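Zinc chaperone AztD (Citrobacter koseri, PDB 6CMK) acts as a periplasmic zinc chaperone that hands one zinc ion directly to the solute-binding protein AztC of the AztABCD zinc transport system. Local coordinates at residues B[130-144]-B[162-176]. Numbering follows the deposited sequence.
Sequences RQGKIAQWFDGEDSA and VNVVAPHHGVAVPYD
W137 lies flat over the backbone of G170 and V171. G170 CA sits 3.8 Å from the centroid of the W137 five-membered ring, a CH-pi contact. The absence of a side chain at G170 permits this close approach. W137 CG is anti to the backbone N (chi1 -166°), which carries the indole across to 162-176. There NE1 donates to H168 O at 2.7 Å, near the indole plane and fairly straight (164°). The CZ2-CH2 edge of the six-membered ring points at one face of the H168 imidazole, an offset edge-to-face pair with planes at 70°. V164 CG1 meets CH2 at 3.6 Å, and A172 CB lies at the CE3 edge. Further along, A135 CB packs on A172 CB and the P174 ring.

This is packing between adjacent blades of a beta-propeller. Strand 133-138 belongs to one four-stranded blade, and strand 172-174 opens the next. Residues 164-171 link the two. Where they leave the first blade, A144 and V162 pair antiparallel through two backbone hydrogen bonds, and V164 N donates to D142 O.

At one end of the contact, H169 ND1 donates to D139 OD2 at 2.8 Å. The carboxylate oxygen lies in the imidazole plane but is met from above its own plane. H169 NE2 binds zinc with H126 and H216 at high-affinity site 1, so D139 is a second-shell residue that probably helps fix the ring's rotation. Water 3 joins D139 OD1 to G170 O.

At the other end, K133 NZ forms a salt bridge with D176 OD1 (2.8 Å) and also donates to Q131 OE1. R130 NH1 donates to P174 O at 3.0 Å, while Y175 CE1 lies over one face of the guanidinium. At the edge of the H168 ring, ND1 donates to A166 O, and NE2 is hydrogen-bonded to S182 OG; these bonds hold the ring with its face toward the CZ2 edge of W137.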
# COMPACT_ATOMS: atom_id res chain seq x y z
N ARG B 130 3.07 -7.53 11.19
CA ARG B 130 2.07 -6.78 10.44
C ARG B 130 2.21 -5.31 10.78
O ARG B 130 2.35 -4.94 11.95
CB ARG B 130 0.65 -7.28 10.74
CG ARG B 130 0.32 -7.48 12.21
CD ARG B 130 -1.08 -8.10 12.39
NE ARG B 130 -2.12 -7.26 11.80
CZ ARG B 130 -2.61 -6.16 12.35
NH1 ARG B 130 -2.18 -5.75 13.52
NH2 ARG B 130 -3.54 -5.45 11.73
N GLN B 131 2.19 -4.47 9.75
CA GLN B 131 2.25 -3.01 9.92
C GLN B 131 3.49 -2.57 10.70
O GLN B 131 3.49 -1.51 11.34
CB GLN B 131 0.98 -2.50 10.59
CG GLN B 131 -0.27 -2.94 9.86
CD GLN B 131 -1.54 -2.49 10.54
OE1 GLN B 131 -1.62 -2.43 11.77
NE2 GLN B 131 -2.54 -2.18 9.74
N GLY B 132 4.56 -3.35 10.61
CA GLY B 132 5.78 -3.06 11.31
C GLY B 132 5.85 -3.64 12.70
O GLY B 132 6.92 -3.64 13.31
N LYS B 133 4.73 -4.13 13.23
CA LYS B 133 4.72 -4.77 14.54
C LYS B 133 5.13 -6.23 14.37
O LYS B 133 4.65 -6.91 13.46
CB LYS B 133 3.33 -4.71 15.16
CG LYS B 133 2.77 -3.29 15.34
CD LYS B 133 1.37 -3.34 15.94
CE LYS B 133 0.30 -3.54 14.86
NZ LYS B 133 0.01 -2.26 14.16
N ILE B 134 5.99 -6.71 15.27
CA ILE B 134 6.58 -8.05 15.16
C ILE B 134 6.27 -8.82 16.43
O ILE B 134 6.45 -8.30 17.53
CB ILE B 134 8.11 -7.99 14.95
CG1 ILE B 134 8.47 -7.34 13.61
CG2 ILE B 134 8.75 -9.38 15.06
CD1 ILE B 134 9.85 -6.71 13.62
N ALA B 135 5.85 -10.08 16.29
CA ALA B 135 5.72 -10.98 17.42
C ALA B 135 6.45 -12.27 17.09
O ALA B 135 6.09 -12.94 16.13
CB ALA B 135 4.26 -11.28 17.75
N GLN B 136 7.47 -12.60 17.88
CA GLN B 136 8.22 -13.84 17.72
C GLN B 136 7.87 -14.77 18.87
O GLN B 136 8.04 -14.41 20.04
CB GLN B 136 9.73 -13.56 17.67
CG GLN B 136 10.60 -14.81 17.61
CD GLN B 136 10.39 -15.56 16.31
OE1 GLN B 136 10.59 -15.00 15.23
NE2 GLN B 136 9.98 -16.81 16.40
N TRP B 137 7.38 -15.96 18.53
CA TRP B 137 7.08 -17.00 19.51
C TRP B 137 8.31 -17.84 19.81
O TRP B 137 9.14 -18.10 18.93
CB TRP B 137 5.96 -17.90 19.00
CG TRP B 137 5.35 -18.76 20.06
CD1 TRP B 137 5.74 -20.01 20.44
CD2 TRP B 137 4.23 -18.42 20.88
NE1 TRP B 137 4.93 -20.48 21.45
CE2 TRP B 137 4.00 -19.51 21.74
CE3 TRP B 137 3.41 -17.30 20.97
CZ2 TRP B 137 2.97 -19.51 22.67
CZ3 TRP B 137 2.38 -17.30 21.91
CH2 TRP B 137 2.17 -18.40 22.74
N PHE B 138 8.41 -18.29 21.06
CA PHE B 138 9.45 -19.22 21.48
C PHE B 138 8.78 -20.40 22.17
O PHE B 138 8.20 -20.24 23.25
CB PHE B 138 10.48 -18.55 22.41
CG PHE B 138 11.36 -17.56 21.71
CD1 PHE B 138 10.95 -16.26 21.54
CD2 PHE B 138 12.60 -17.94 21.22
CE1 PHE B 138 11.75 -15.34 20.89
CE2 PHE B 138 13.41 -17.03 20.58
CZ PHE B 138 12.98 -15.72 20.41
N ASP B 139 8.85 -21.57 21.54
CA ASP B 139 8.17 -22.76 22.04
C ASP B 139 8.66 -23.19 23.42
O ASP B 139 7.92 -23.88 24.14
CB ASP B 139 8.35 -23.92 21.06
CG ASP B 139 7.58 -23.73 19.77
OD1 ASP B 139 6.78 -22.77 19.65
OD2 ASP B 139 7.76 -24.57 18.86
N GLY B 140 9.89 -22.84 23.80
CA GLY B 140 10.45 -23.25 25.07
C GLY B 140 10.49 -22.18 26.13
O GLY B 140 11.07 -22.40 27.20
N GLU B 141 9.90 -21.02 25.88
CA GLU B 141 9.89 -19.91 26.81
C GLU B 141 8.46 -19.67 27.27
O GLU B 141 7.50 -20.07 26.61
CB GLU B 141 10.47 -18.64 26.18
CG GLU B 141 11.90 -18.77 25.66
CD GLU B 141 12.94 -18.88 26.76
OE1 GLU B 141 12.67 -18.41 27.88
OE2 GLU B 141 14.02 -19.44 26.48
N ASP B 142 8.32 -19.03 28.43
CA ASP B 142 7.00 -18.68 28.93
C ASP B 142 6.57 -17.29 28.47
O ASP B 142 5.56 -16.78 28.97
CB ASP B 142 6.98 -18.75 30.46
CG ASP B 142 7.85 -17.69 31.11
OD1 ASP B 142 8.33 -16.78 30.42
OD2 ASP B 142 8.04 -17.78 32.34
N SER B 143 7.30 -16.69 27.52
CA SER B 143 6.99 -15.38 26.97
C SER B 143 7.24 -15.37 25.47
O SER B 143 8.09 -16.10 24.95
CB SER B 143 7.85 -14.28 27.62
OG SER B 143 7.57 -14.15 29.01
N ALA B 144 6.48 -14.52 24.78
CA ALA B 144 6.77 -14.15 23.40
C ALA B 144 7.42 -12.78 23.38
O ALA B 144 7.33 -12.01 24.34
CB ALA B 144 5.49 -14.14 22.56
N VAL B 162 5.98 -10.74 26.56
CA VAL B 162 4.58 -10.91 26.94
C VAL B 162 4.40 -12.34 27.42
O VAL B 162 4.68 -13.28 26.68
CB VAL B 162 3.64 -10.59 25.77
CG1 VAL B 162 2.19 -10.92 26.13
CG2 VAL B 162 3.79 -9.12 25.36
N ASN B 163 3.95 -12.49 28.66
CA ASN B 163 3.79 -13.82 29.23
C ASN B 163 2.68 -14.58 28.52
O ASN B 163 1.61 -14.03 28.24
CB ASN B 163 3.49 -13.71 30.72
CG ASN B 163 3.44 -15.05 31.41
OD1 ASN B 163 2.39 -15.68 31.48
ND2 ASN B 163 4.57 -15.49 31.95
N VAL B 164 2.93 -15.85 28.23
CA VAL B 164 1.97 -16.71 27.55
C VAL B 164 1.59 -17.91 28.42
O VAL B 164 1.08 -18.91 27.91
CB VAL B 164 2.49 -17.14 26.17
CG1 VAL B 164 2.68 -15.92 25.29
CG2 VAL B 164 3.80 -17.90 26.28
N VAL B 165 1.85 -17.80 29.73
CA VAL B 165 1.34 -18.67 30.79
C VAL B 165 2.22 -19.91 30.93
O VAL B 165 2.75 -20.19 32.01
CB VAL B 165 -0.14 -19.05 30.57
CG1 VAL B 165 -0.58 -20.08 31.62
CG2 VAL B 165 -1.03 -17.83 30.67
N ALA B 166 2.38 -20.66 29.84
CA ALA B 166 3.20 -21.85 29.88
C ALA B 166 3.82 -22.08 28.51
O ALA B 166 3.16 -21.81 27.49
CB ALA B 166 2.41 -23.10 30.30
N PRO B 167 5.06 -22.55 28.45
CA PRO B 167 5.66 -22.87 27.15
C PRO B 167 4.80 -23.85 26.37
O PRO B 167 4.41 -24.90 26.88
CB PRO B 167 7.02 -23.47 27.53
CG PRO B 167 7.32 -22.91 28.86
CD PRO B 167 6.01 -22.75 29.56
N HIS B 168 4.50 -23.50 25.13
CA HIS B 168 3.80 -24.41 24.24
C HIS B 168 4.10 -24.00 22.81
O HIS B 168 4.68 -22.94 22.56
CB HIS B 168 2.29 -24.44 24.52
CG HIS B 168 1.59 -23.14 24.27
ND1 HIS B 168 1.60 -22.10 25.17
CD2 HIS B 168 0.80 -22.74 23.24
CE1 HIS B 168 0.88 -21.10 24.70
NE2 HIS B 168 0.38 -21.46 23.53
N HIS B 169 3.71 -24.86 21.87
CA HIS B 169 3.81 -24.55 20.45
C HIS B 169 2.62 -23.68 20.08
O HIS B 169 1.54 -24.17 19.78
CB HIS B 169 3.84 -25.80 19.58
CG HIS B 169 4.06 -25.50 18.13
ND1 HIS B 169 5.25 -24.98 17.65
CD2 HIS B 169 3.24 -25.59 17.06
CE1 HIS B 169 5.15 -24.79 16.35
NE2 HIS B 169 3.94 -25.16 15.96
N GLY B 170 2.84 -22.37 20.10
CA GLY B 170 1.75 -21.44 19.93
C GLY B 170 2.03 -20.36 18.92
O GLY B 170 2.91 -20.50 18.05
N VAL B 171 1.27 -19.27 19.01
CA VAL B 171 1.41 -18.16 18.09
C VAL B 171 0.96 -16.89 18.80
O VAL B 171 0.04 -16.91 19.61
CB VAL B 171 0.59 -18.42 16.80
CG1 VAL B 171 -0.86 -18.68 17.13
CG2 VAL B 171 0.74 -17.25 15.82
N ALA B 172 1.63 -15.79 18.47
CA ALA B 172 1.29 -14.47 18.97
C ALA B 172 1.10 -13.54 17.78
O ALA B 172 1.94 -13.52 16.87
CB ALA B 172 2.39 -13.91 19.88
N VAL B 173 0.03 -12.77 17.81
CA VAL B 173 -0.30 -11.85 16.73
C VAL B 173 -0.23 -10.44 17.30
O VAL B 173 -0.92 -10.13 18.28
CB VAL B 173 -1.70 -12.13 16.15
CG1 VAL B 173 -1.93 -11.25 14.93
CG2 VAL B 173 -1.83 -13.60 15.78
N PRO B 174 0.60 -9.53 16.72
CA PRO B 174 0.78 -8.22 17.34
C PRO B 174 -0.24 -7.19 16.87
O PRO B 174 -0.51 -7.06 15.67
CB PRO B 174 2.20 -7.85 16.91
CG PRO B 174 2.33 -8.45 15.54
CD PRO B 174 1.49 -9.72 15.56
N TYR B 175 -0.81 -6.47 17.83
CA TYR B 175 -1.79 -5.40 17.60
C TYR B 175 -1.32 -4.11 18.26
O TYR B 175 -0.26 -4.07 18.89
CB TYR B 175 -3.18 -5.85 18.09
CG TYR B 175 -3.74 -6.86 17.13
CD1 TYR B 175 -4.30 -6.44 15.94
CD2 TYR B 175 -3.61 -8.22 17.35
CE1 TYR B 175 -4.77 -7.33 15.02
CE2 TYR B 175 -4.08 -9.12 16.43
CZ TYR B 175 -4.66 -8.67 15.26
OH TYR B 175 -5.11 -9.56 14.31
N ASP B 176 -2.08 -3.04 18.08
CA ASP B 176 -1.75 -1.76 18.71
C ASP B 176 -2.11 -1.85 20.18
O ASP B 176 -3.29 -1.93 20.52
CB ASP B 176 -2.49 -0.62 18.04
CG ASP B 176 -2.14 -0.46 16.59
OD1 ASP B 176 -0.96 -0.70 16.24
OD2 ASP B 176 -3.05 -0.09 15.81
O HOH W 1 -2.69 -0.11 13.23
O HOH W 2 5.73 -20.62 24.53
O HOH W 3 5.46 -21.61 17.51